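Local coordinates for protein flavoredoxin (Desulfovibrio vulgaris str. 'Miyazaki F', PDB 2D5M) that binds flavin mononucleotide and probably carries electrons as a redox flavoprotein of the flavin reductase-like family, at residues Y110-I123 with F134-C147. Numbering follows the deposited sequence.
Sequences YVGEFPMAIELKLI and FIGEIMDVKVDESC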
loop_
_atom_site.group_PDB
_atom_site.type_symbol
_atom_site.label_atom_id
_atom_site.label_comp_id
_atom_site.label_asym_id
_atom_site.label_seq_id
_atom_site.Cartn_x
_atom_site.Cartn_y
_atom_site.Cartn_z
ATOM N N TYR A 110 -6.157 -5.129 19.284
ATOM C CA TYR A 110 -6.500 -4.186 18.216
ATOM C C TYR A 110 -7.245 -3.005 18.833
ATOM O O TYR A 110 -7.597 -3.002 20.012
ATOM C CB TYR A 110 -7.264 -4.821 17.097
ATOM C CG TYR A 110 -8.612 -5.411 17.421
ATOM C CD1 TYR A 110 -9.756 -4.666 17.364
ATOM C CD2 TYR A 110 -8.757 -6.738 17.781
ATOM C CE1 TYR A 110 -11.014 -5.203 17.652
ATOM C CE2 TYR A 110 -9.994 -7.281 18.039
ATOM C CZ TYR A 110 -11.106 -6.509 17.993
ATOM O OH TYR A 110 -12.358 -7.059 18.244
ATOM N N VAL A 111 -7.493 -1.977 18.015
ATOM C CA VAL A 111 -8.123 -0.757 18.495
ATOM C C VAL A 111 -9.640 -0.881 18.362
ATOM O O VAL A 111 -10.158 -0.892 17.229
ATOM C CB VAL A 111 -7.627 0.498 17.763
ATOM C CG1 VAL A 111 -8.254 1.711 18.412
ATOM C CG2 VAL A 111 -6.109 0.582 17.788
ATOM N N GLY A 112 -10.344 -0.963 19.442
ATOM C CA GLY A 112 -11.779 -1.255 19.373
ATOM C C GLY A 112 -12.583 -0.197 18.666
ATOM O O GLY A 112 -13.589 -0.500 18.028
ATOM N N GLU A 113 -12.175 1.060 18.769
ATOM C CA GLU A 113 -12.927 2.149 18.204
ATOM C C GLU A 113 -12.836 2.215 16.694
ATOM O O GLU A 113 -13.640 2.924 16.075
ATOM C CB GLU A 113 -12.425 3.492 18.778
ATOM C CG GLU A 113 -12.741 3.745 20.229
ATOM C CD GLU A 113 -11.996 2.955 21.232
ATOM O OE1 GLU A 113 -10.939 2.369 20.925
ATOM O OE2 GLU A 113 -12.444 2.956 22.406
ATOM N N PHE A 114 -11.816 1.577 16.104
ATOM C CA PHE A 114 -11.619 1.685 14.659
ATOM C C PHE A 114 -12.582 0.756 13.925
ATOM O O PHE A 114 -13.024 -0.240 14.460
ATOM C CB PHE A 114 -10.189 1.384 14.282
ATOM C CG PHE A 114 -9.166 2.427 14.704
ATOM C CD1 PHE A 114 -9.447 3.529 15.513
ATOM C CD2 PHE A 114 -7.860 2.296 14.243
ATOM C CE1 PHE A 114 -8.455 4.410 15.906
ATOM C CE2 PHE A 114 -6.889 3.176 14.633
ATOM C CZ PHE A 114 -7.161 4.219 15.469
ATOM N N PRO A 115 -12.891 1.091 12.680
ATOM C CA PRO A 115 -13.920 0.351 11.969
ATOM C C PRO A 115 -13.499 -1.022 11.499
ATOM O O PRO A 115 -14.340 -1.897 11.177
ATOM C CB PRO A 115 -14.213 1.261 10.779
ATOM C CG PRO A 115 -12.926 2.036 10.536
ATOM C CD PRO A 115 -12.505 2.302 11.946
ATOM N N MET A 116 -12.217 -1.247 11.380
ATOM C CA MET A 116 -11.683 -2.470 10.776
ATOM C C MET A 116 -10.386 -2.864 11.502
ATOM O O MET A 116 -9.526 -2.032 11.756
ATOM C CB MET A 116 -11.405 -2.240 9.314
ATOM C CG MET A 116 -10.827 -3.378 8.535
ATOM S SD MET A 116 -11.015 -2.888 6.794
ATOM C CE MET A 116 -10.334 -4.332 6.087
ATOM N N ALA A 117 -10.253 -4.156 11.774
ATOM C CA ALA A 117 -9.086 -4.691 12.448
ATOM C C ALA A 117 -8.747 -6.063 11.807
ATOM O O ALA A 117 -9.624 -6.817 11.433
ATOM C CB ALA A 117 -9.322 -4.832 13.927
ATOM N N ILE A 118 -7.463 -6.313 11.703
ATOM C CA ILE A 118 -6.924 -7.523 11.106
ATOM C C ILE A 118 -6.026 -8.194 12.136
ATOM O O ILE A 118 -5.183 -7.510 12.750
ATOM C CB ILE A 118 -6.110 -7.157 9.826
ATOM C CG1 ILE A 118 -6.901 -6.291 8.875
ATOM C CG2 ILE A 118 -5.609 -8.440 9.187
ATOM C CD1 ILE A 118 -6.087 -5.757 7.710
ATOM N N GLU A 119 -6.203 -9.483 12.358
ATOM C CA GLU A 119 -5.393 -10.261 13.270
ATOM C C GLU A 119 -4.360 -11.060 12.500
ATOM O O GLU A 119 -4.744 -11.806 11.578
ATOM C CB GLU A 119 -6.288 -11.225 14.086
ATOM C CG GLU A 119 -7.319 -10.523 14.934
ATOM C CD GLU A 119 -7.879 -11.381 16.046
ATOM O OE1 GLU A 119 -7.096 -12.260 16.538
ATOM O OE2 GLU A 119 -9.037 -11.124 16.447
ATOM N N LEU A 120 -3.094 -10.909 12.856
ATOM C CA LEU A 120 -2.010 -11.554 12.111
ATOM C C LEU A 120 -1.085 -12.371 13.015
ATOM O O LEU A 120 -0.725 -12.011 14.127
ATOM C CB LEU A 120 -1.166 -10.530 11.333
ATOM C CG LEU A 120 -1.983 -9.664 10.368
ATOM C CD1 LEU A 120 -2.301 -8.284 10.970
ATOM C CD2 LEU A 120 -1.294 -9.494 9.012
ATOM N N LYS A 121 -0.677 -13.522 12.444
ATOM C CA LYS A 121 0.339 -14.405 13.005
ATOM C C LYS A 121 1.629 -14.184 12.273
ATOM O O LYS A 121 1.666 -14.256 11.025
ATOM C CB LYS A 121 -0.085 -15.864 12.861
ATOM C CG LYS A 121 0.901 -16.941 13.252
ATOM C CD LYS A 121 0.424 -18.364 12.987
ATOM C CE LYS A 121 0.232 -18.665 11.510
ATOM N NZ LYS A 121 0.178 -20.071 11.080
ATOM N N LEU A 122 2.754 -13.945 12.947
ATOM C CA LEU A 122 4.021 -13.767 12.271
ATOM C C LEU A 122 4.447 -15.079 11.595
ATOM O O LEU A 122 4.548 -16.111 12.279
ATOM C CB LEU A 122 5.092 -13.369 13.287
ATOM C CG LEU A 122 6.446 -13.012 12.680
ATOM C CD1 LEU A 122 6.354 -11.819 11.767
ATOM C CD2 LEU A 122 7.501 -12.812 13.793
ATOM N N ILE A 123 4.732 -15.031 10.306
ATOM C CA ILE A 123 5.164 -16.210 9.553
ATOM C C ILE A 123 6.557 -16.022 8.939
ATOM O O ILE A 123 7.213 -17.051 8.688
ATOM C CB ILE A 123 4.122 -16.680 8.526
ATOM C CG1 ILE A 123 3.742 -15.590 7.525
ATOM C CG2 ILE A 123 2.916 -17.248 9.244
ATOM C CD1 ILE A 123 3.048 -16.154 6.293
ATOM N N PHE A 134 8.443 -7.694 8.485
ATOM C CA PHE A 134 7.669 -8.757 9.120
ATOM C C PHE A 134 6.517 -9.160 8.198
ATOM O O PHE A 134 5.835 -8.272 7.678
ATOM C CB PHE A 134 7.077 -8.308 10.467
ATOM C CG PHE A 134 8.056 -8.045 11.557
ATOM C CD1 PHE A 134 8.170 -6.786 12.100
ATOM C CD2 PHE A 134 8.839 -9.050 12.118
ATOM C CE1 PHE A 134 9.020 -6.560 13.146
ATOM C CE2 PHE A 134 9.702 -8.756 13.162
ATOM C CZ PHE A 134 9.825 -7.519 13.674
ATOM N N ILE A 135 6.331 -10.438 8.003
ATOM C CA ILE A 135 5.233 -10.958 7.182
ATOM C C ILE A 135 4.269 -11.618 8.125
ATOM O O ILE A 135 4.608 -12.594 8.846
ATOM C CB ILE A 135 5.725 -11.965 6.149
ATOM C CG1 ILE A 135 6.923 -11.454 5.343
ATOM C CG2 ILE A 135 4.563 -12.376 5.270
ATOM C CD1 ILE A 135 6.637 -10.199 4.610
ATOM N N GLY A 136 3.046 -11.093 8.181
ATOM C CA GLY A 136 1.989 -11.674 8.978
ATOM C C GLY A 136 0.966 -12.374 8.120
ATOM O O GLY A 136 0.541 -11.856 7.099
ATOM N N GLU A 137 0.585 -13.564 8.560
ATOM C CA GLU A 137 -0.538 -14.285 7.968
ATOM C C GLU A 137 -1.814 -13.714 8.572
ATOM O O GLU A 137 -1.969 -13.650 9.785
ATOM C CB GLU A 137 -0.462 -15.772 8.249
ATOM C CG GLU A 137 -1.631 -16.542 7.698
ATOM C CD GLU A 137 -1.545 -18.052 7.823
ATOM O OE1 GLU A 137 -0.447 -18.571 8.168
ATOM O OE2 GLU A 137 -2.595 -18.719 7.578
ATOM N N ILE A 138 -2.752 -13.329 7.732
ATOM C CA ILE A 138 -4.049 -12.844 8.150
ATOM C C ILE A 138 -4.900 -14.010 8.629
ATOM O O ILE A 138 -5.220 -14.921 7.872
ATOM C CB ILE A 138 -4.777 -12.131 6.975
ATOM C CG1 ILE A 138 -3.979 -10.923 6.496
ATOM C CG2 ILE A 138 -6.181 -11.759 7.355
ATOM C CD1 ILE A 138 -4.494 -10.287 5.192
ATOM N N MET A 139 -5.245 -13.964 9.918
ATOM C CA MET A 139 -6.055 -14.979 10.560
ATOM C C MET A 139 -7.513 -14.595 10.587
ATOM O O MET A 139 -8.399 -15.487 10.628
ATOM C CB MET A 139 -5.518 -15.292 11.978
ATOM C CG MET A 139 -4.050 -15.590 12.034
ATOM S SD MET A 139 -3.434 -16.821 10.861
ATOM C CE MET A 139 -4.227 -18.270 11.504
ATOM N N ASP A 140 -7.823 -13.293 10.618
ATOM C CA ASP A 140 -9.192 -12.799 10.636
ATOM C C ASP A 140 -9.175 -11.347 10.290
ATOM O O ASP A 140 -8.256 -10.608 10.623
ATOM C CB ASP A 140 -9.829 -12.965 12.031
ATOM C CG ASP A 140 -11.328 -12.827 12.045
ATOM O OD1 ASP A 140 -11.983 -13.118 11.020
ATOM O OD2 ASP A 140 -11.898 -12.456 13.086
ATOM N N VAL A 141 -10.210 -10.911 9.606
ATOM C CA VAL A 141 -10.507 -9.502 9.356
ATOM C C VAL A 141 -11.884 -9.207 9.974
ATOM O O VAL A 141 -12.865 -9.883 9.660
ATOM C CB VAL A 141 -10.522 -9.227 7.847
ATOM C CG1 VAL A 141 -10.908 -7.753 7.627
ATOM C CG2 VAL A 141 -9.210 -9.605 7.183
ATOM N N LYS A 142 -11.935 -8.244 10.868
ATOM C CA LYS A 142 -13.118 -7.855 11.599
ATOM C C LYS A 142 -13.539 -6.459 11.187
ATOM O O LYS A 142 -12.712 -5.549 11.159
ATOM C CB LYS A 142 -12.889 -7.882 13.128
ATOM C CG LYS A 142 -12.847 -9.296 13.714
ATOM C CD LYS A 142 -12.914 -9.192 15.238
ATOM C CE LYS A 142 -11.759 -9.870 15.904
ATOM N NZ LYS A 142 -11.652 -11.313 15.542
ATOM N N VAL A 143 -14.810 -6.302 10.902
ATOM C CA VAL A 143 -15.334 -4.989 10.433
ATOM C C VAL A 143 -16.593 -4.687 11.182
ATOM O O VAL A 143 -17.458 -5.531 11.372
ATOM C CB VAL A 143 -15.546 -5.039 8.923
ATOM C CG1 VAL A 143 -16.124 -3.701 8.442
ATOM C CG2 VAL A 143 -14.261 -5.348 8.169
ATOM N N ASP A 144 -16.768 -3.453 11.584
ATOM C CA ASP A 144 -18.017 -2.977 12.193
ATOM C C ASP A 144 -19.205 -3.350 11.293
ATOM O O ASP A 144 -19.194 -3.122 10.067
ATOM C CB ASP A 144 -17.948 -1.472 12.396
ATOM C CG ASP A 144 -17.147 -0.925 13.549
ATOM O OD1 ASP A 144 -16.749 -1.766 14.371
ATOM O OD2 ASP A 144 -16.910 0.289 13.642
ATOM N N GLU A 145 -20.247 -3.880 11.914
ATOM C CA GLU A 145 -21.421 -4.260 11.130
ATOM C C GLU A 145 -21.995 -3.082 10.334
ATOM O O GLU A 145 -22.521 -3.287 9.250
ATOM C CB GLU A 145 -22.528 -4.755 12.043
ATOM C CG GLU A 145 -22.144 -5.873 12.995
ATOM C CD GLU A 145 -23.253 -6.144 14.012
ATOM O OE1 GLU A 145 -23.351 -7.348 14.327
ATOM O OE2 GLU A 145 -23.979 -5.259 14.482
ATOM N N SER A 146 -21.919 -1.875 10.878
ATOM C CA SER A 146 -22.469 -0.697 10.251
ATOM C C SER A 146 -21.767 -0.374 8.940
ATOM O O SER A 146 -22.326 0.376 8.174
ATOM C CB SER A 146 -22.328 0.485 11.217
ATOM O OG SER A 146 -20.951 0.791 11.491
ATOM N N CYS A 147 -20.577 -0.965 8.758
ATOM C CA CYS A 147 -19.732 -0.701 7.601
ATOM C C CYS A 147 -19.815 -1.775 6.517
ATOM O O CYS A 147 -19.115 -1.649 5.519
ATOM C CB CYS A 147 -18.300 -0.513 8.074
ATOM S SG CYS A 147 -17.981 0.940 9.035
HETATM O O HOH W 1 -15.957 0.684 16.173
#
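Ala117 and Lys142 exchange two backbone hydrogen bonds, Lys142 N to Ala117 O measuring 2.8 Å, and the same antiparallel pairing runs from Asp144 N on Pro115 O to Ile123 N on Ile135 O. One irregularity interrupts it. Met139 and Asp140 both face Glu119, Met139 N donating to Glu119 O (2.8 Å) while Asp140 O receives Glu119 N, a classic beta bulge that shifts the register by one residue.

Charge is concentrated on the face bearing Glu119, Asp140 and Lys142. Bent at chi3 and chi4, the lysine chain passes Tyr110, Lys142 CE lying 3.7 Å from Tyr110 OH, and brings NZ to two carboxylates. Lys142 NZ meets Glu119 OE2 at 2.8 Å from above the carboxylate plane, and Lys142 NZ reaches Asp140 OD2 at 2.7 Å through the anti lone pair. Glu104 gives NZ a third acidic partner, backbone N-H groups of Glu104 and His105 hold the Glu119 carboxylate, and Ser4 of the second subunit binds Asp140 OD1. The buried Lys142 ammonium probably offsets the repulsion between the carboxylates of Glu119 and Asp140. Farther along, Lys121 and Glu137 lie side by side in a weak salt bridge.

The other face is apolar. Ile118 CG2, anti to its own nitrogen, reaches Ile138 CG2 (3.8 Å), and the extended chain of Met116 carries Met116 CE to within 3.8 Å of Val141 CG1. Leu122 CD1 packs on Phe134 CD2 at 3.7 Å.

Lys142 to Asp144 also pair with a strand of the second subunit, continuing the sheet across the interface. Strands 116-123 and 134-144 form a bulged, twisted beta hairpin within the antiparallel sheet of the flavin reductase-like, FMN-binding fold.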